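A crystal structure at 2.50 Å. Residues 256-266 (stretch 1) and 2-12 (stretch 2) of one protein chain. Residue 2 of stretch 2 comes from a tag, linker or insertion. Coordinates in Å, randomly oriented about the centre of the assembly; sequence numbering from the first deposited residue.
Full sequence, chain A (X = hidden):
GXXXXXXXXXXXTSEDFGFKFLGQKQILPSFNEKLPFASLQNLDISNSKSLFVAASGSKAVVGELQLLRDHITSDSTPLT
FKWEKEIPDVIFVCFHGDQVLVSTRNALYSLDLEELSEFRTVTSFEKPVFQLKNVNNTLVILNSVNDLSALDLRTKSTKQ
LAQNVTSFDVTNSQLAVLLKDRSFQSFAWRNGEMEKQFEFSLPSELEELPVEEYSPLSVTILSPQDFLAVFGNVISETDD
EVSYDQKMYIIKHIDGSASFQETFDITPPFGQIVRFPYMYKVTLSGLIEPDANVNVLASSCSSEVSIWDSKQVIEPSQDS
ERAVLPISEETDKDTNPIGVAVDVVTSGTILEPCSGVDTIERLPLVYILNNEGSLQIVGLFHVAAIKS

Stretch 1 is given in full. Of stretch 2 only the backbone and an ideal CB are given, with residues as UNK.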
# COMPACT_ATOMS: atom_id res chain seq x y z
N GLY A 256 -10.85 24.49 7.96
CA GLY A 256 -11.95 23.99 8.78
C GLY A 256 -13.14 23.45 7.99
O GLY A 256 -14.23 23.33 8.55
N SER A 257 -12.92 23.15 6.71
CA SER A 257 -13.97 22.54 5.86
C SER A 257 -13.40 21.61 4.79
O SER A 257 -12.63 22.04 3.91
CB SER A 257 -14.87 23.61 5.22
OG SER A 257 -14.18 24.38 4.25
N ALA A 258 -13.78 20.35 4.87
CA ALA A 258 -13.36 19.36 3.89
C ALA A 258 -14.27 19.38 2.68
O ALA A 258 -15.48 19.53 2.81
CB ALA A 258 -13.36 17.98 4.52
N SER A 259 -13.69 19.27 1.49
CA SER A 259 -14.48 19.04 0.29
C SER A 259 -14.21 17.62 -0.24
O SER A 259 -13.07 17.18 -0.27
CB SER A 259 -14.18 20.07 -0.80
OG SER A 259 -13.03 20.83 -0.49
N PHE A 260 -15.26 16.92 -0.63
CA PHE A 260 -15.12 15.62 -1.22
C PHE A 260 -15.34 15.76 -2.71
O PHE A 260 -16.12 16.60 -3.14
CB PHE A 260 -16.15 14.68 -0.64
CG PHE A 260 -15.91 14.30 0.79
CD1 PHE A 260 -15.83 12.97 1.16
CD2 PHE A 260 -15.78 15.27 1.77
CE1 PHE A 260 -15.62 12.59 2.48
CE2 PHE A 260 -15.57 14.91 3.09
CZ PHE A 260 -15.49 13.56 3.45
N GLN A 261 -14.66 14.93 -3.51
CA GLN A 261 -14.84 14.93 -4.96
C GLN A 261 -14.60 13.52 -5.48
O GLN A 261 -13.59 12.91 -5.13
CB GLN A 261 -13.82 15.86 -5.61
CG GLN A 261 -14.05 17.36 -5.41
CD GLN A 261 -12.89 18.18 -5.94
OE1 GLN A 261 -11.86 18.29 -5.27
NE2 GLN A 261 -13.03 18.73 -7.14
N GLU A 262 -15.50 13.03 -6.33
CA GLU A 262 -15.42 11.66 -6.85
C GLU A 262 -14.37 11.52 -7.93
O GLU A 262 -14.16 12.44 -8.70
CB GLU A 262 -16.75 11.24 -7.46
CG GLU A 262 -17.70 10.60 -6.48
CD GLU A 262 -18.29 9.28 -6.97
OE1 GLU A 262 -19.47 9.02 -6.66
OE2 GLU A 262 -17.56 8.50 -7.63
N THR A 263 -13.71 10.35 -7.96
CA THR A 263 -13.04 9.86 -9.17
C THR A 263 -13.57 8.51 -9.56
O THR A 263 -13.91 7.68 -8.71
CB THR A 263 -11.53 9.67 -9.01
OG1 THR A 263 -11.12 10.05 -7.70
CG2 THR A 263 -10.78 10.58 -9.97
N PHE A 264 -13.55 8.29 -10.86
CA PHE A 264 -13.78 6.99 -11.42
C PHE A 264 -12.49 6.53 -12.07
O PHE A 264 -12.46 5.47 -12.70
CB PHE A 264 -14.93 7.06 -12.43
CG PHE A 264 -16.24 7.43 -11.81
CD1 PHE A 264 -17.08 6.45 -11.26
CD2 PHE A 264 -16.63 8.77 -11.74
CE1 PHE A 264 -18.30 6.80 -10.66
CE2 PHE A 264 -17.84 9.12 -11.15
CZ PHE A 264 -18.68 8.13 -10.61
N ASP A 265 -11.42 7.30 -11.89
CA ASP A 265 -10.16 7.03 -12.62
C ASP A 265 -8.98 6.63 -11.74
O ASP A 265 -7.86 6.48 -12.25
CB ASP A 265 -9.75 8.21 -13.52
CG ASP A 265 -10.74 8.48 -14.64
OD1 ASP A 265 -11.38 7.51 -15.15
OD2 ASP A 265 -10.94 9.64 -15.07
N ILE A 266 -9.20 6.47 -10.45
CA ILE A 266 -8.17 5.92 -9.60
C ILE A 266 -8.52 4.48 -9.32
O ILE A 266 -9.54 4.20 -8.68
CB ILE A 266 -8.02 6.70 -8.28
CG1 ILE A 266 -7.38 8.06 -8.54
CG2 ILE A 266 -7.17 5.91 -7.32
CD1 ILE A 266 -7.31 8.94 -7.32
N UNK A 2 -20.78 20.95 7.83
CA UNK A 2 -19.36 21.40 7.74
C UNK A 2 -18.63 20.83 6.48
O UNK A 2 -17.85 21.54 5.84
CB UNK A 2 -18.61 20.97 9.00
N UNK A 3 -18.90 19.56 6.15
CA UNK A 3 -18.29 18.92 4.99
C UNK A 3 -19.14 19.10 3.76
O UNK A 3 -20.36 18.99 3.84
CB UNK A 3 -18.06 17.43 5.25
N UNK A 4 -18.51 19.34 2.62
CA UNK A 4 -19.25 19.56 1.38
C UNK A 4 -18.82 18.66 0.22
O UNK A 4 -17.66 18.28 0.12
CB UNK A 4 -19.10 21.02 0.96
N UNK A 5 -19.77 18.32 -0.66
CA UNK A 5 -19.52 17.54 -1.87
C UNK A 5 -19.38 18.48 -3.04
O UNK A 5 -20.27 19.27 -3.30
CB UNK A 5 -20.64 16.53 -2.12
N UNK A 6 -18.27 18.39 -3.75
CA UNK A 6 -18.04 19.25 -4.91
C UNK A 6 -18.05 18.42 -6.19
O UNK A 6 -18.38 17.25 -6.17
CB UNK A 6 -16.71 20.00 -4.77
N UNK A 7 -17.69 19.04 -7.31
CA UNK A 7 -17.68 18.36 -8.59
C UNK A 7 -16.58 17.30 -8.71
O UNK A 7 -15.56 17.37 -8.03
CB UNK A 7 -17.52 19.39 -9.71
N UNK A 8 -16.82 16.34 -9.60
CA UNK A 8 -15.86 15.33 -10.01
C UNK A 8 -14.45 15.90 -10.14
O UNK A 8 -14.26 16.96 -10.72
CB UNK A 8 -16.29 14.70 -11.34
N UNK A 9 -13.45 15.20 -9.61
CA UNK A 9 -12.05 15.57 -9.84
C UNK A 9 -11.72 15.24 -11.28
O UNK A 9 -12.01 14.13 -11.73
CB UNK A 9 -11.10 14.85 -8.88
N UNK A 10 -11.11 16.17 -12.00
CA UNK A 10 -10.89 15.99 -13.44
C UNK A 10 -9.59 15.24 -13.77
O UNK A 10 -8.67 15.19 -12.96
CB UNK A 10 -10.87 17.36 -14.13
N UNK A 11 -9.54 14.64 -14.95
CA UNK A 11 -8.38 13.89 -15.38
C UNK A 11 -7.64 14.60 -16.50
O UNK A 11 -8.21 14.89 -17.56
CB UNK A 11 -8.79 12.49 -15.83
N UNK A 12 -6.37 14.88 -16.24
CA UNK A 12 -5.49 15.50 -17.20
C UNK A 12 -4.82 14.43 -18.04
O UNK A 12 -4.30 13.46 -17.50
CB UNK A 12 -4.45 16.38 -16.50

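Position 2 begins the stretch beside Gly-256 and Ser-257. Its CB points sideways, 5.0 Å from Gly-256 O, with open space around it. Almost any side chain would fit. The residue is Ala-2, which comes from an expression tag and is poorly ordered.

Position 3 has an extended backbone. Its CB lies 4.1 Å from Ala-258 O and 4.2 Å from Phe-260 CE2, so a small polar or apolar side chain would suit. It is Ser-3. Its OG comes 3.9 Å from Phe-260 CE2 and is hydrogen-bonded elsewhere in the structure.

Position 4 pairs with Ser-259 in a parallel bridge. The backbone does most of the work: its N donates to Ala-258 O at 3.0 Å, and its O accepts from Phe-260 N at 2.9 Å. The CB shares a face with Ser-259, where many side chains would be accepted. The residue is Ser-4. Its OG lies 3.3 Å from a water, which also donates a weak bond to Ala-258 O at 3.4 Å.

Position 5 pairs with Phe-260, and its CB is on the same face as that ring. An apolar side chain would suit, branched or not. Leu-5 is found. Its end turns nearer, and its CD2 lies 4.1 Å from Phe-260 CB.

At position 6, N donates to Phe-260 O at 2.9 Å, continuing the ladder. The CB points toward stretch 1, 3.8 Å from Gln-261 CG, so a side chain with an aliphatic start would suit. It is Lys-6. Its CG packs 3.9 Å from Ser-259 CB, while its end leads away.

Position 7 points away, leaving the choice wide. Its backbone O accepts from Gln-261 NE2 at 3.0 Å. The residue is Asp-7.

Position 8 also points away overall, though its CB is 4.1 Å from Glu-262 O. A long side chain could fold back toward Phe-264. Glu-8 does so: its OE1 sits 3.2 Å from Phe-264 CD2, at the ring edge, where the ring hydrogens are slightly positive.

Position 9 anchors the second half, its N donating to Glu-262 O at 3.0 Å. The CB lies 4.4 Å from both Gln-261 CB and Thr-263 CG2, so a compact aliphatic group fits. Val-9 is present, with its CG2 3.5 Å from Gln-261 CB.

Position 10 points away and is undemanding; it is Pro-10.

Position 11 points toward stretch 1, its CB 3.6 Å from Asp-265 OD2. A short donor would suit. Thr-11 supplies one: its OG1 donates to Asp-265 OD2 at 2.7 Å.

Position 12 is out of reach; it is Glu-12.

Stretch 2 2-12: ASSLKDEVPTE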
# COMPACT_ATOMS: atom_id res chain seq x y z
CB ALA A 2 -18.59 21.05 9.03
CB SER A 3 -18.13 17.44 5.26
OG SER A 3 -16.92 17.19 5.95
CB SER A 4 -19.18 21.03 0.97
OG SER A 4 -18.07 21.28 0.12
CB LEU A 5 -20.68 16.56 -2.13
CG LEU A 5 -20.61 15.39 -3.13
CD1 LEU A 5 -21.34 15.70 -4.43
CD2 LEU A 5 -19.17 14.91 -3.42
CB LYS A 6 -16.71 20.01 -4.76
CG LYS A 6 -16.68 21.02 -3.62
CD LYS A 6 -15.71 22.15 -3.91
CE LYS A 6 -16.45 23.47 -4.20
NZ LYS A 6 -15.55 24.57 -4.71
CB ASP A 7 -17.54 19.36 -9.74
CG ASP A 7 -18.66 19.25 -10.75
OD1 ASP A 7 -19.79 19.73 -10.46
OD2 ASP A 7 -18.51 18.69 -11.87
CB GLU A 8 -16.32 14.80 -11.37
CG GLU A 8 -16.61 13.31 -11.45
CD GLU A 8 -15.96 12.66 -12.68
OE1 GLU A 8 -15.30 11.59 -12.54
OE2 GLU A 8 -16.10 13.21 -13.80
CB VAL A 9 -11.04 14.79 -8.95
CG1 VAL A 9 -9.92 15.72 -8.50
CG2 VAL A 9 -11.71 14.14 -7.76
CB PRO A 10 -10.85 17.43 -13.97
CG PRO A 10 -10.90 18.32 -12.73
CD PRO A 10 -10.59 17.47 -11.54
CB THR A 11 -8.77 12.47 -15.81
OG1 THR A 11 -9.21 11.72 -14.67
CG2 THR A 11 -7.52 11.70 -16.30
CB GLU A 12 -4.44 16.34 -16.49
CG GLU A 12 -3.52 17.12 -17.40
CD GLU A 12 -2.33 17.69 -16.67
OE1 GLU A 12 -2.33 18.90 -16.36
OE2 GLU A 12 -1.38 16.93 -16.40
O HOH W 1 -16.11 22.87 2.23
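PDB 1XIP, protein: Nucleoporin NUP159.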